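Local structure of uncharacterized protein TP-0789 domain-containing protein (Desulfovibrio piger ATCC 29098, 4Z48) at residues E160-S164 with L189-L193; R18-V22 with T174-L178. The protein is of unknown function, but its LolA-like fold suggests a periplasmic role related to the handling of lipids or lipoproteins. All blocks are in the same frame, centred on the assembly; numbering follows the deposited sequence.

Contact 1: residues E160-S164 with L189-L193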
ATOM      1  N   GLU A 160       1.872   3.413 -15.368  1.00 36.74           N
ATOM      2  CA  GLU A 160       0.646   4.153 -15.064  1.00 36.45           C
ATOM      3  C   GLU A 160       0.647   4.492 -13.575  1.00 35.74           C
ATOM      4  O   GLU A 160       0.334   3.643 -12.728  1.00 34.18           O
ATOM      5  CB  GLU A 160      -0.560   3.268 -15.441  1.00 38.59           C
ATOM      6  CG  GLU A 160      -1.907   3.960 -15.503  1.00 51.88           C
ATOM      7  CD  GLU A 160      -2.769   3.403 -16.619  1.00 69.07           C
ATOM      8  OE1 GLU A 160      -3.267   2.262 -16.478  1.00 69.17           O
ATOM      9  OE2 GLU A 160      -2.892   4.081 -17.663  1.00 60.05           O
ATOM     10  N   THR A 161       1.054   5.724 -13.248  1.00 29.95           N
ATOM     11  CA  THR A 161       1.144   6.159 -11.841  1.00 27.03           C
ATOM     12  C   THR A 161       1.038   7.670 -11.777  1.00 27.05           C
ATOM     13  O   THR A 161       1.377   8.347 -12.742  1.00 27.80           O
ATOM     14  CB  THR A 161       2.484   5.649 -11.192  1.00 26.87           C
ATOM     15  OG1 THR A 161       2.618   6.169  -9.864  1.00 28.74           O
ATOM     16  CG2 THR A 161       3.724   6.017 -12.003  1.00 24.40           C
ATOM     17  N   GLN A 162       0.586   8.210 -10.647  1.00 23.60           N
ATOM     18  CA  GLN A 162       0.525   9.667 -10.538  1.00 23.53           C
ATOM     19  C   GLN A 162       1.894  10.220 -10.070  1.00 26.35           C
ATOM     20  O   GLN A 162       2.112  11.432 -10.077  1.00 26.52           O
ATOM     21  CB  GLN A 162      -0.585  10.066  -9.542  1.00 24.03           C
ATOM     22  CG  GLN A 162      -0.201   9.832  -8.110  1.00 27.63           C
ATOM     23  CD  GLN A 162      -1.352   9.974  -7.163  1.00 38.50           C
ATOM     24  OE1 GLN A 162      -2.013   8.989  -6.825  1.00 30.27           O
ATOM     25  NE2 GLN A 162      -1.596  11.202  -6.704  1.00 21.84           N
ATOM     26  N   TYR A 163       2.792   9.330  -9.624  1.00 22.32           N
ATOM     27  CA  TYR A 163       4.038   9.785  -9.035  1.00 22.76           C
ATOM     28  C   TYR A 163       5.209   9.808 -10.003  1.00 27.72           C
ATOM     29  O   TYR A 163       5.311   8.963 -10.890  1.00 26.59           O
ATOM     30  CB  TYR A 163       4.408   8.928  -7.821  1.00 22.32           C
ATOM     31  CG  TYR A 163       3.270   8.736  -6.845  1.00 20.22           C
ATOM     32  CD1 TYR A 163       2.736   9.815  -6.145  1.00 20.10           C
ATOM     33  CD2 TYR A 163       2.707   7.478  -6.640  1.00 20.16           C
ATOM     34  CE1 TYR A 163       1.718   9.636  -5.204  1.00 20.66           C
ATOM     35  CE2 TYR A 163       1.655   7.293  -5.729  1.00 19.91           C
ATOM     36  CZ  TYR A 163       1.150   8.377  -5.038  1.00 27.40           C
ATOM     37  OH  TYR A 163       0.150   8.148  -4.131  1.00 24.86           O
ATOM     38  N   SER A 164       6.080  10.792  -9.815  1.00 25.04           N
ATOM     39  CA  SER A 164       7.287  10.931 -10.627  1.00 27.02           C
ATOM     40  C   SER A 164       8.450  10.261  -9.919  1.00 29.89           C
ATOM     41  O   SER A 164       9.361   9.754 -10.581  1.00 30.73           O
ATOM     42  CB  SER A 164       7.608  12.396 -10.887  1.00 31.92           C
ATOM     43  OG  SER A 164       7.766  13.078  -9.655  1.00 38.71           O
ATOM     44  N   LEU A 189       5.885  17.998  -4.024  1.00 22.62           N
ATOM     45  CA  LEU A 189       5.608  17.075  -2.915  1.00 22.58           C
ATOM     46  C   LEU A 189       4.094  16.888  -2.760  1.00 27.25           C
ATOM     47  O   LEU A 189       3.395  17.838  -2.399  1.00 27.46           O
ATOM     48  CB  LEU A 189       6.225  17.595  -1.609  1.00 22.42           C
ATOM     49  CG  LEU A 189       6.070  16.690  -0.385  1.00 25.78           C
ATOM     50  CD1 LEU A 189       6.868  15.400  -0.546  1.00 24.17           C
ATOM     51  CD2 LEU A 189       6.514  17.412   0.858  1.00 30.88           C
ATOM     52  N   VAL A 190       3.580  15.695  -3.112  1.00 24.13           N
ATOM     53  CA  VAL A 190       2.126  15.442  -3.111  1.00 22.93           C
ATOM     54  C   VAL A 190       1.687  14.655  -1.844  1.00 25.64           C
ATOM     55  O   VAL A 190       0.553  14.838  -1.359  1.00 23.62           O
ATOM     56  CB  VAL A 190       1.629  14.767  -4.442  1.00 26.92           C
ATOM     57  CG1 VAL A 190       2.199  13.369  -4.645  1.00 26.05           C
ATOM     58  CG2 VAL A 190       0.105  14.727  -4.513  1.00 26.70           C
ATOM     59  N   LYS A 191       2.567  13.783  -1.319  1.00 20.71           N
ATOM     60  CA  LYS A 191       2.202  13.012  -0.134  1.00 19.33           C
ATOM     61  C   LYS A 191       3.388  12.773   0.753  1.00 21.49           C
ATOM     62  O   LYS A 191       4.515  12.530   0.269  1.00 19.64           O
ATOM     63  CB  LYS A 191       1.563  11.640  -0.475  1.00 19.68           C
ATOM     64  CG  LYS A 191       0.427  11.623  -1.401  1.00 32.95           C
ATOM     65  CD  LYS A 191      -0.319  10.335  -1.272  1.00 35.68           C
ATOM     66  CE  LYS A 191      -1.399  10.405  -2.287  1.00 33.87           C
ATOM     67  NZ  LYS A 191      -2.211   9.188  -2.294  1.00 24.80           N
ATOM     68  N   LYS A 192       3.135  12.808   2.067  1.00 20.41           N
ATOM     69  CA  LYS A 192       4.125  12.475   3.103  1.00 20.33           C
ATOM     70  C   LYS A 192       3.576  11.268   3.875  1.00 23.46           C
ATOM     71  O   LYS A 192       2.460  11.331   4.380  1.00 21.81           O
ATOM     72  CB  LYS A 192       4.423  13.663   4.059  1.00 22.57           C
ATOM     73  CG  LYS A 192       5.098  14.868   3.426  1.00 33.98           C
ATOM     74  CD  LYS A 192       5.779  15.714   4.510  1.00 43.24           C
ATOM     75  CE  LYS A 192       5.301  17.154   4.559  1.00 57.30           C
ATOM     76  NZ  LYS A 192       6.166  18.019   5.428  1.00 53.63           N
ATOM     77  N   LEU A 193       4.331  10.169   3.908  1.00 18.68           N
ATOM     78  CA  LEU A 193       3.932   8.946   4.603  1.00 18.66           C
ATOM     79  C   LEU A 193       4.818   8.719   5.802  1.00 22.18           C
ATOM     80  O   LEU A 193       6.030   8.933   5.723  1.00 22.62           O
ATOM     81  CB  LEU A 193       3.987   7.730   3.684  1.00 20.08           C
ATOM     82  CG  LEU A 193       2.994   7.649   2.511  1.00 28.66           C
ATOM     83  CD1 LEU A 193       3.360   8.634   1.397  1.00 29.10           C
ATOM     84  CD2 LEU A 193       3.014   6.243   1.916  1.00 36.21           C
TER
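Tyr163 and Lys191 meet end to end here. The tyrosine takes chi1 m (-49°), and although its CA-to-CB bond points sideways, the ring swings across so that its hydroxyl reaches the lysine. Lys191, m at chi1 and then t through chi4, is fully stretched and brings its amine to a weak hydrogen bond, NZ of Lys191 to OH of Tyr163 at 3.2 Å. Asp123 is the stronger partner of both: it forms a salt bridge with Lys191 and a hydrogen bond with the Tyr163 hydroxyl. Val190, chi1 p, sets its CG1 at the ring edge, 3.8 Å from CE1 of Tyr163. Strands 163-171 and 189-201 are not neighbours in the antiparallel LolA-like sheet; strand 177-184 runs between them, which is why the nearest CA atoms, those of Tyr163 and Val190, stay 8.4 Å apart. A classic beta bulge puts Val190 and Lys191 both opposite Tyr182 of that middle strand, so both side chains can point toward 160-164, and Tyr182 also packs edge-to-face with the Tyr163 ring. Before the strand begins, Thr161 (chi1 t) makes an ST turn, its OG1 accepting from N of Tyr163 at 3.2 Å, while Glu122 holds the same hydroxyl from outside.

Contact 2: residues R18-V22 with T174-L178; sequences RMDQV and TLLRL
Leu175 lays its side chain against the end of helix 8-20, with CD2 over one face of the Arg18 guanidinium and CD1 3.8 Å from NH1 of Arg18. In this LolA-like fold the N-terminal helix packs on the curved antiparallel sheet, and here its last part meets the turn between strands 163-171 and 177-184. Arg18 and Met19 are helical; N of Gln21 bonds to O of Arg18 at 3.1 Å, and N of Val22 more weakly to O of Met19 at 3.4 Å. Opposite, Leu175 has positive phi (71/18), Leu176 and Arg177 are extended, and the chain turns a corner at Leu178 (-103/-37). The closest CA atoms are those of Met19 and Leu175, 5.4 Å apart. Leu175 (m, t) points toward the helix, its CB 3.8 Å from CG2 of Val22 (chi1 t) and 4.3 Å from CG of Met19. CG2 of Val22 also lies 3.6 Å from O of Thr174, and its CG1 4.3 Å from CD2 of Leu176. Met19, a selenomethionine with rotamer m, t, p, places CE over one face of the Arg177 guanidinium, 3.5 Å from CZ. That arginine (m, t, t) is held by Gln168 and Asp128, while Arg18 bonds to Tyr149. One water joins the backbones, donating to O of Met19 at 3.1 Å and to O of Leu175 at 2.7 Å.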
ATOM      1  N   ARG A  18      15.890  -7.077  -1.132  1.00 31.38           N
ATOM      2  CA  ARG A  18      15.934  -7.506   0.282  1.00 30.89           C
ATOM      3  C   ARG A  18      14.642  -7.114   1.004  1.00 32.84           C
ATOM      4  O   ARG A  18      14.090  -7.917   1.768  1.00 33.11           O
ATOM      5  CB  ARG A  18      17.147  -6.908   1.020  1.00 28.38           C
ATOM      6  CG  ARG A  18      18.490  -7.504   0.614  1.00 36.05           C
ATOM      7  CD  ARG A  18      19.522  -7.350   1.718  1.00 42.79           C
ATOM      8  NE  ARG A  18      19.980  -5.970   1.895  1.00 44.68           N
ATOM      9  CZ  ARG A  18      20.159  -5.374   3.075  1.00 54.46           C
ATOM     10  NH1 ARG A  18      19.914  -6.031   4.207  1.00 31.50           N
ATOM     11  NH2 ARG A  18      20.590  -4.119   3.132  1.00 41.70           N
HETATM   12  N   MSE A  19      14.145  -5.887   0.744  1.00 25.46           N
HETATM   13  CA  MSE A  19      12.900  -5.381   1.306  1.00 24.33           C
HETATM   14  C   MSE A  19      11.716  -6.256   0.904  1.00 29.61           C
HETATM   15  O   MSE A  19      10.802  -6.459   1.694  1.00 28.61           O
HETATM   16  CB  MSE A  19      12.655  -3.939   0.833  1.00 24.63           C
HETATM   17  CG  MSE A  19      13.645  -2.942   1.400  1.00 28.10           C
HETATM   18 SE   MSE A  19      13.354  -1.177   0.609  0.75 32.03          SE
HETATM   19  CE  MSE A  19      11.558  -0.706   1.312  1.00 28.30           C
ATOM     20  N   ASP A  20      11.712  -6.723  -0.351  1.00 28.36           N
ATOM     21  CA  ASP A  20      10.649  -7.551  -0.920  1.00 27.60           C
ATOM     22  C   ASP A  20      10.684  -8.977  -0.292  1.00 31.68           C
ATOM     23  O   ASP A  20       9.672  -9.678  -0.333  1.00 34.44           O
ATOM     24  CB  ASP A  20      10.778  -7.595  -2.461  1.00 29.56           C
ATOM     25  CG  ASP A  20       9.642  -8.271  -3.215  1.00 37.34           C
ATOM     26  OD1 ASP A  20       8.470  -8.091  -2.816  1.00 40.62           O
ATOM     27  OD2 ASP A  20       9.928  -9.001  -4.196  1.00 40.74           O
ATOM     28  N   GLN A  21      11.808  -9.369   0.323  1.00 28.44           N
ATOM     29  CA  GLN A  21      11.937 -10.683   0.975  1.00 28.84           C
ATOM     30  C   GLN A  21      11.390 -10.705   2.419  1.00 30.96           C
ATOM     31  O   GLN A  21      11.266 -11.795   2.980  1.00 31.01           O
ATOM     32  CB  GLN A  21      13.386 -11.174   0.957  1.00 31.08           C
ATOM     33  CG  GLN A  21      13.744 -11.867  -0.372  1.00 46.13           C
ATOM     34  CD  GLN A  21      15.193 -11.706  -0.783  1.00 74.47           C
ATOM     35  OE1 GLN A  21      16.094 -11.427   0.029  1.00 68.29           O
ATOM     36  NE2 GLN A  21      15.453 -11.906  -2.070  1.00 74.16           N
ATOM     37  N   VAL A  22      11.047  -9.536   3.009  1.00 27.18           N
ATOM     38  CA  VAL A  22      10.535  -9.457   4.403  1.00 27.74           C
ATOM     39  C   VAL A  22       9.224 -10.271   4.565  1.00 30.74           C
ATOM     40  O   VAL A  22       9.110 -11.075   5.497  1.00 30.33           O
ATOM     41  CB  VAL A  22      10.362  -7.987   4.877  1.00 31.43           C
ATOM     42  CG1 VAL A  22       9.670  -7.912   6.248  1.00 31.21           C
ATOM     43  CG2 VAL A  22      11.718  -7.266   4.910  1.00 31.05           C
ATOM     44  N   THR A 174      14.980  -3.779  10.254  1.00 24.89           N
ATOM     45  CA  THR A 174      13.826  -4.573   9.832  1.00 23.50           C
ATOM     46  C   THR A 174      13.565  -4.507   8.301  1.00 26.98           C
ATOM     47  O   THR A 174      12.807  -5.324   7.786  1.00 27.01           O
ATOM     48  CB  THR A 174      12.597  -4.101  10.601  1.00 29.01           C
ATOM     49  OG1 THR A 174      12.264  -2.773  10.182  1.00 27.26           O
ATOM     50  CG2 THR A 174      12.796  -4.174  12.117  1.00 27.43           C
ATOM     51  N   LEU A 175      14.140  -3.516   7.599  1.00 22.06           N
ATOM     52  CA  LEU A 175      13.954  -3.317   6.143  1.00 21.98           C
ATOM     53  C   LEU A 175      12.531  -2.815   5.834  1.00 22.45           C
ATOM     54  O   LEU A 175      12.084  -2.857   4.689  1.00 23.70           O
ATOM     55  CB  LEU A 175      14.350  -4.568   5.303  1.00 22.83           C
ATOM     56  CG  LEU A 175      15.831  -4.966   5.500  1.00 27.47           C
ATOM     57  CD1 LEU A 175      16.191  -6.273   4.776  1.00 28.62           C
ATOM     58  CD2 LEU A 175      16.759  -3.831   5.069  1.00 30.82           C
ATOM     59  N   LEU A 176      11.842  -2.298   6.873  1.00 20.62           N
ATOM     60  CA  LEU A 176      10.537  -1.676   6.709  1.00 19.55           C
ATOM     61  C   LEU A 176      10.732  -0.196   6.498  1.00 23.39           C
ATOM     62  O   LEU A 176      11.631   0.370   7.099  1.00 22.11           O
ATOM     63  CB  LEU A 176       9.635  -1.908   7.948  1.00 19.78           C
ATOM     64  CG  LEU A 176       9.110  -3.332   8.162  1.00 23.79           C
ATOM     65  CD1 LEU A 176       8.187  -3.369   9.379  1.00 23.45           C
ATOM     66  CD2 LEU A 176       8.388  -3.867   6.914  1.00 23.59           C
ATOM     67  N   ARG A 177       9.842   0.452   5.726  1.00 20.23           N
ATOM     68  CA  ARG A 177       9.892   1.910   5.573  1.00 20.70           C
ATOM     69  C   ARG A 177       9.554   2.563   6.915  1.00 24.59           C
ATOM     70  O   ARG A 177       8.690   2.048   7.634  1.00 22.43           O
ATOM     71  CB  ARG A 177       8.841   2.368   4.537  1.00 19.89           C
ATOM     72  CG  ARG A 177       9.108   1.870   3.127  1.00 21.87           C
ATOM     73  CD  ARG A 177       7.885   2.028   2.198  1.00 18.54           C
ATOM     74  NE  ARG A 177       8.307   1.693   0.816  1.00 29.81           N
ATOM     75  CZ  ARG A 177       8.358   0.454   0.320  1.00 45.86           C
ATOM     76  NH1 ARG A 177       7.972  -0.582   1.055  1.00 32.08           N
ATOM     77  NH2 ARG A 177       8.784   0.245  -0.917  1.00 37.53           N
ATOM     78  N   LEU A 178      10.216   3.682   7.231  1.00 20.35           N
ATOM     79  CA  LEU A 178       9.927   4.520   8.373  1.00 22.17           C
ATOM     80  C   LEU A 178       9.176   5.766   7.887  1.00 23.62           C
ATOM     81  O   LEU A 178       8.232   6.204   8.523  1.00 23.66           O
ATOM     82  CB  LEU A 178      11.224   4.885   9.115  1.00 23.91           C
ATOM     83  CG  LEU A 178      11.146   5.871  10.278  1.00 30.78           C
ATOM     84  CD1 LEU A 178      10.467   5.260  11.473  1.00 32.27           C
ATOM     85  CD2 LEU A 178      12.531   6.316  10.689  1.00 34.17           C
TER
HETATM   86  O   HOH W   1       9.934  -4.017   3.465  1.00 45.28           O

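Both contacts are partly buried and involve consecutive strands of one sheet, with 177-184 as the common element: contact 2 includes its start, whereas contact 1 bridges its two neighbours, 163-171 and 189-201. Along the chain their segments alternate, and their centres lie 20 Å apart. Contact 1 stays within the sheet region, covers 155 Å² and centres on a polar meeting that Asp123 completes. Contact 2 brings in the N-terminal helix from 152 residues away, buries 353 Å² and relies mainly on apolar and guanidinium-face packing, with a water between carbonyls. Each has a buried basic side chain, Lys191 or Arg177, salt-bridged to an aspartate outside the segments.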